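PDB 3OWA: acyl-CoA dehydrogenase from Bacillus anthracis, which probably catalyses the FAD-dependent alpha,beta-dehydrogenation of acyl-CoA thioesters, with the flavin as the first electron acceptor. Local coordinates for residues Ser97-Ala102 with Leu272-Val277; Glu333-Thr338 with Ile354-Ile359. One frame throughout, in Å; residues are numbered along the deposited sequence. Where two conformers were deposited one is given.

Overall arrangement
Both contacts are helix-borne, and helix 305-336 connects them. Interaction 1 sets residues 97-102 of helix 95-105, in the N-terminal helical domain, against residues 272-277 of helix 257-293, so it joins two domains of the acyl-CoA dehydrogenase fold. Interaction 2 is local to the C-terminal helical domain: the end of helix 305-336 meets the turn joining helices 348-355 and 358-383. The centres lie about 17 Å apart and the nearest atoms about 7 Å apart, without touching. Neither contact includes a residue of the FAD pocket that contains Arg294, Phe304 and Gln381, yet helices 305-336 and 358-383 also carry residues of that pocket.

Interaction 1: residues Ser97-Ala102 with Leu272-Val277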
loop_
_atom_site.group_PDB
_atom_site.type_symbol
_atom_site.label_atom_id
_atom_site.label_comp_id
_atom_site.label_asym_id
_atom_site.label_seq_id
_atom_site.Cartn_x
_atom_site.Cartn_y
_atom_site.Cartn_z
ATOM N N SER A 97 26.461 -16.791 0.434
ATOM C CA SER A 97 27.288 -15.600 0.444
ATOM C C SER A 97 26.764 -14.508 -0.491
ATOM O O SER A 97 26.636 -13.360 -0.097
ATOM C CB SER A 97 28.740 -15.964 0.072
ATOM O OG SER A 97 29.296 -16.828 1.046
ATOM N N SER A 98 26.460 -14.846 -1.731
ATOM C CA SER A 98 25.950 -13.800 -2.630
ATOM C C SER A 98 24.505 -13.352 -2.305
ATOM O O SER A 98 24.115 -12.240 -2.651
ATOM C CB SER A 98 26.142 -14.185 -4.102
ATOM O OG SER A 98 25.401 -15.328 -4.439
ATOM N N ALA A 99 23.737 -14.176 -1.590
ATOM C CA ALA A 99 22.437 -13.738 -1.066
ATOM C C ALA A 99 22.676 -12.718 0.043
ATOM O O ALA A 99 22.023 -11.697 0.106
ATOM C CB ALA A 99 21.594 -14.922 -0.554
ATOM N N LEU A 100 23.622 -13.000 0.920
ATOM C CA LEU A 100 23.924 -12.093 2.010
ATOM C C LEU A 100 24.452 -10.765 1.485
ATOM O O LEU A 100 24.155 -9.708 2.060
ATOM C CB LEU A 100 24.924 -12.737 2.962
ATOM C CG LEU A 100 24.248 -13.647 3.989
ATOM C CD1 LEU A 100 25.268 -14.521 4.767
ATOM C CD2 LEU A 100 23.411 -12.808 4.955
ATOM N N ILE A 101 25.226 -10.808 0.392
ATOM C CA ILE A 101 25.686 -9.571 -0.198
ATOM C C ILE A 101 24.485 -8.715 -0.688
ATOM O O ILE A 101 24.402 -7.507 -0.402
ATOM C CB ILE A 101 26.714 -9.804 -1.339
ATOM C CG1 ILE A 101 28.060 -10.311 -0.772
ATOM C CG2 ILE A 101 26.935 -8.500 -2.145
ATOM C CD1 ILE A 101 28.934 -11.047 -1.833
ATOM N N ALA A 102 23.525 -9.348 -1.361
ATOM C CA ALA A 102 22.317 -8.620 -1.808
ATOM C C ALA A 102 21.476 -8.091 -0.646
ATOM O O ALA A 102 20.966 -6.957 -0.691
ATOM C CB ALA A 102 21.460 -9.487 -2.741
ATOM N N LEU A 272 15.691 -10.674 -5.716
ATOM C CA LEU A 272 14.820 -9.589 -5.297
ATOM C C LEU A 272 14.162 -9.913 -3.949
ATOM O O LEU A 272 14.068 -9.043 -3.084
ATOM C CB LEU A 272 13.772 -9.264 -6.372
ATOM C CG LEU A 272 12.979 -7.964 -6.159
ATOM C CD1 LEU A 272 13.918 -6.766 -5.992
ATOM C CD2 LEU A 272 12.018 -7.738 -7.321
ATOM N N GLY A 273 13.730 -11.161 -3.771
ATOM C CA GLY A 273 13.235 -11.629 -2.472
ATOM C C GLY A 273 14.217 -11.351 -1.349
ATOM O O GLY A 273 13.865 -10.769 -0.318
ATOM N N VAL A 274 15.468 -11.748 -1.537
ATOM C CA VAL A 274 16.491 -11.487 -0.525
ATOM C C VAL A 274 16.597 -9.972 -0.282
ATOM O O VAL A 274 16.682 -9.511 0.845
ATOM C CB VAL A 274 17.880 -12.041 -1.013
ATOM C CG1 VAL A 274 18.987 -11.689 -0.039
ATOM C CG2 VAL A 274 17.849 -13.550 -1.162
ATOM N N GLY A 275 16.643 -9.185 -1.358
ATOM C CA GLY A 275 16.739 -7.727 -1.232
ATOM C C GLY A 275 15.580 -7.139 -0.419
ATOM O O GLY A 275 15.790 -6.289 0.468
ATOM N N THR A 276 14.346 -7.560 -0.706
ATOM C CA THR A 276 13.204 -6.964 -0.006
ATOM C C THR A 276 13.264 -7.342 1.481
ATOM O O THR A 276 12.791 -6.606 2.344
ATOM C CB THR A 276 11.870 -7.414 -0.608
ATOM O OG1 THR A 276 11.814 -8.845 -0.562
ATOM C CG2 THR A 276 11.744 -6.919 -2.097
ATOM N N VAL A 277 13.883 -8.478 1.774
ATOM C CA VAL A 277 13.974 -8.927 3.149
ATOM C C VAL A 277 14.926 -8.025 3.909
ATOM O O VAL A 277 14.662 -7.685 5.086
ATOM C CB VAL A 277 14.407 -10.429 3.258
ATOM C CG1 VAL A 277 15.025 -10.718 4.607
ATOM C CG2 VAL A 277 13.190 -11.349 3.071
#
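Val274 reaches across to Ala99 and Ala102, which lie one turn apart on the facing helix, and the apolar contacts come from its two methyl branches. CG2 lies against Ala99 CB at 4.0 Å. CG1 meets Ala102 CB at 4.3 Å and also comes up to Ala99. The valine torsion sets these roles: CG1, trans to the backbone nitrogen (chi1 175°), touches both alanines, while CG2, opposite the carbonyl carbon, meets Ala99 alone.

Methyl-to-backbone contact forms the second kind. Val274 CG1 comes to 3.0 Å from Ala99 O, an approach so close for a carbon against a carbonyl oxygen that its exact length is doubtful, and the pair makes no hydrogen bond. Farther along, Ala102 O approaches Gly275 CA at 4.3 Å; here backbone meets backbone, and the CA atoms of Ala102 and Gly275 are 5.7 Å apart.

The short helical segments have axes 8.8 Å apart at closest approach and cross at -47°, with Ala99 and Ala102 on one side and Gly275 beside Val274 on the other. Within residues 272-277, Thr276 OG1 donates to Gly273 O at 2.8 Å, tilted 28° from the carbonyl plane and on the same face as the Val277 N donor. That oxygen therefore accepts two bonds inside its own helix.

Around the contact, Tyr326 and Val325 of helix 305-336 touch Ala99 and Val274 respectively. Residues 97-102 also pack on helix 35-52, where Ile101 meets Ile40 and Thr44.

With no hydrogen bond or salt bridge crossing between residues 97-102 and 272-277 and only 140 Å² buried, the chemistry implies that the contact between these two segments is one of van der Waals fit.

Interaction 2: residues Glu333-Thr338 with Ile354-Ile359; sequences ESRMST and IAEYAI
Arg335 extends from the end of helix 305-336 to Glu356 and Tyr357, two residues of the turn between helices 348-355 and 358-383. Along that turn, Ile354 comes first: its carbonyl oxygen accepts Tyr357 N, and its side chain points away from Arg335 and touches Ile267. Ala355 then opens a type I beta turn that closes at Ala358, placing the next two residues at its corner.

In Glu356, CG lies opposite the backbone nitrogen (chi1 169°), and the bend at chi2 brings the carboxylate to Arg335 NH2. Its OE2 lies 3.4 Å from Arg335 NH2, a salt bridge by charge alone: the oxygen is well out of the guanidinium plane and no N-H points at it. The carboxylate and guanidinium planes are 31° apart. OE2 also accepts a hydrogen bond from Gly14 N, and Glu356 CG sits 3.5 Å above the centre of the Tyr357 ring.

Tyr357, at the N-cap position of helix 358-383, brings OH over one face of the guanidinium, with the ring and guanidinium planes inclined at 65°. This OH is 3.4 Å from Arg335 CD, and its approach to NH1 lacks hydrogen-bond geometry. Its polar partners are Val12 O and a water that donates to it at 2.6 Å; the same water hydrogen-bonds Ser334 OG, bridging the segments.

The N-terminal residues 11-14 run beside this junction, where Ala11 touches Arg335. Ala355 and Ala358 rest on Asn266 of helix 257-293, and Ile359 packs on helix 411-427, so the turn lies among helices of the C-terminal domain.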
loop_
_atom_site.group_PDB
_atom_site.type_symbol
_atom_site.label_atom_id
_atom_site.label_comp_id
_atom_site.label_asym_id
_atom_site.label_seq_id
_atom_site.Cartn_x
_atom_site.Cartn_y
_atom_site.Cartn_z
ATOM N N GLU A 333 21.684 -24.229 -2.989
ATOM C CA GLU A 333 23.010 -24.655 -2.498
ATOM C C GLU A 333 23.152 -26.170 -2.355
ATOM O O GLU A 333 24.222 -26.723 -2.618
ATOM C CB GLU A 333 23.361 -24.012 -1.150
ATOM C CG GLU A 333 24.410 -22.912 -1.201
ATOM C CD GLU A 333 25.713 -23.325 -1.876
ATOM O OE1 GLU A 333 26.035 -22.702 -2.908
ATOM O OE2 GLU A 333 26.418 -24.252 -1.392
ATOM N N SER A 334 22.091 -26.846 -1.925
ATOM C CA SER A 334 22.206 -28.283 -1.737
ATOM C C SER A 334 22.073 -29.039 -3.066
ATOM O O SER A 334 22.481 -30.191 -3.174
ATOM C CB SER A 334 21.251 -28.801 -0.661
ATOM O OG SER A 334 19.937 -28.860 -1.147
ATOM N N ARG A 335 21.519 -28.382 -4.077
ATOM C CA ARG A 335 21.485 -28.958 -5.410
ATOM C C ARG A 335 22.851 -28.761 -6.080
ATOM O O ARG A 335 23.315 -29.623 -6.842
ATOM C CB ARG A 335 20.375 -28.313 -6.231
ATOM C CG ARG A 335 19.713 -29.237 -7.211
ATOM C CD ARG A 335 18.816 -30.228 -6.502
ATOM N NE ARG A 335 17.786 -30.779 -7.383
ATOM C CZ ARG A 335 16.856 -31.657 -7.000
ATOM N NH1 ARG A 335 16.822 -32.104 -5.749
ATOM N NH2 ARG A 335 15.956 -32.104 -7.873
HETATM N N MSE A 336 23.475 -27.617 -5.775
HETATM C CA MSE A 336 24.836 -27.272 -6.184
HETATM C C MSE A 336 25.885 -28.247 -5.636
HETATM O O MSE A 336 26.892 -28.512 -6.305
HETATM C CB MSE A 336 25.206 -25.866 -5.699
HETATM C CG MSE A 336 24.495 -24.710 -6.403
HETATM SE SE MSE A 336 25.062 -24.491 -8.212
HETATM C CE MSE A 336 26.872 -23.885 -7.856
ATOM N N SER A 337 25.655 -28.751 -4.420
ATOM C CA SER A 337 26.539 -29.722 -3.752
ATOM C C SER A 337 26.842 -30.956 -4.591
ATOM O O SER A 337 27.928 -31.524 -4.488
ATOM C CB SER A 337 25.934 -30.176 -2.418
ATOM O OG SER A 337 26.148 -29.213 -1.403
ATOM N N THR A 338 25.875 -31.365 -5.409
ATOM C CA THR A 338 25.995 -32.553 -6.261
ATOM C C THR A 338 27.018 -32.367 -7.378
ATOM O O THR A 338 27.618 -33.331 -7.859
ATOM C CB THR A 338 24.637 -32.877 -6.889
ATOM O OG1 THR A 338 23.668 -32.977 -5.845
ATOM C CG2 THR A 338 24.675 -34.192 -7.662
ATOM N N ILE A 354 18.886 -24.182 -9.965
ATOM C CA ILE A 354 17.905 -23.221 -9.466
ATOM C C ILE A 354 16.576 -23.326 -10.182
ATOM O O ILE A 354 15.562 -23.174 -9.544
ATOM C CB ILE A 354 18.422 -21.764 -9.476
ATOM C CG1 ILE A 354 17.416 -20.826 -8.796
ATOM C CG2 ILE A 354 18.782 -21.325 -10.884
ATOM C CD1 ILE A 354 17.197 -21.120 -7.263
ATOM N N ALA A 355 16.586 -23.590 -11.493
ATOM C CA ALA A 355 15.346 -23.743 -12.256
ATOM C C ALA A 355 14.452 -24.814 -11.604
ATOM O O ALA A 355 13.229 -24.691 -11.642
ATOM C CB ALA A 355 15.623 -24.068 -13.733
ATOM N N GLU A 356 15.068 -25.806 -10.956
ATOM C CA GLU A 356 14.347 -26.859 -10.201
ATOM C C GLU A 356 13.378 -26.209 -9.211
ATOM O O GLU A 356 12.254 -26.703 -8.988
ATOM C CB GLU A 356 15.349 -27.750 -9.453
ATOM C CG GLU A 356 14.749 -28.698 -8.438
ATOM C CD GLU A 356 13.903 -29.795 -9.089
ATOM O OE1 GLU A 356 14.107 -30.088 -10.286
ATOM O OE2 GLU A 356 13.025 -30.369 -8.410
ATOM N N TYR A 357 13.802 -25.066 -8.661
ATOM C CA TYR A 357 13.019 -24.375 -7.652
ATOM C C TYR A 357 12.333 -23.109 -8.156
ATOM O O TYR A 357 12.173 -22.149 -7.402
ATOM C CB TYR A 357 13.888 -24.102 -6.437
ATOM C CG TYR A 357 14.531 -25.373 -5.951
ATOM C CD1 TYR A 357 15.884 -25.594 -6.125
ATOM C CD2 TYR A 357 13.764 -26.369 -5.353
ATOM C CE1 TYR A 357 16.473 -26.774 -5.710
ATOM C CE2 TYR A 357 14.331 -27.534 -4.921
ATOM C CZ TYR A 357 15.683 -27.743 -5.110
ATOM O OH TYR A 357 16.250 -28.917 -4.679
ATOM N N ALA A 358 11.905 -23.118 -9.421
ATOM C CA ALA A 358 11.203 -21.958 -10.005
ATOM C C ALA A 358 9.984 -21.567 -9.186
ATOM O O ALA A 358 9.704 -20.381 -9.057
ATOM C CB ALA A 358 10.823 -22.187 -11.473
ATOM N N ILE A 359 9.264 -22.550 -8.625
ATOM C CA ILE A 359 8.081 -22.248 -7.821
ATOM C C ILE A 359 8.433 -21.437 -6.578
ATOM O O ILE A 359 7.871 -20.377 -6.344
ATOM C CB ILE A 359 7.268 -23.493 -7.440
ATOM C CG1 ILE A 359 6.590 -24.071 -8.681
ATOM C CG2 ILE A 359 6.227 -23.133 -6.383
ATOM C CD1 ILE A 359 6.036 -25.508 -8.480
HETATM O O HOH W 1 18.143 -29.323 -2.883
#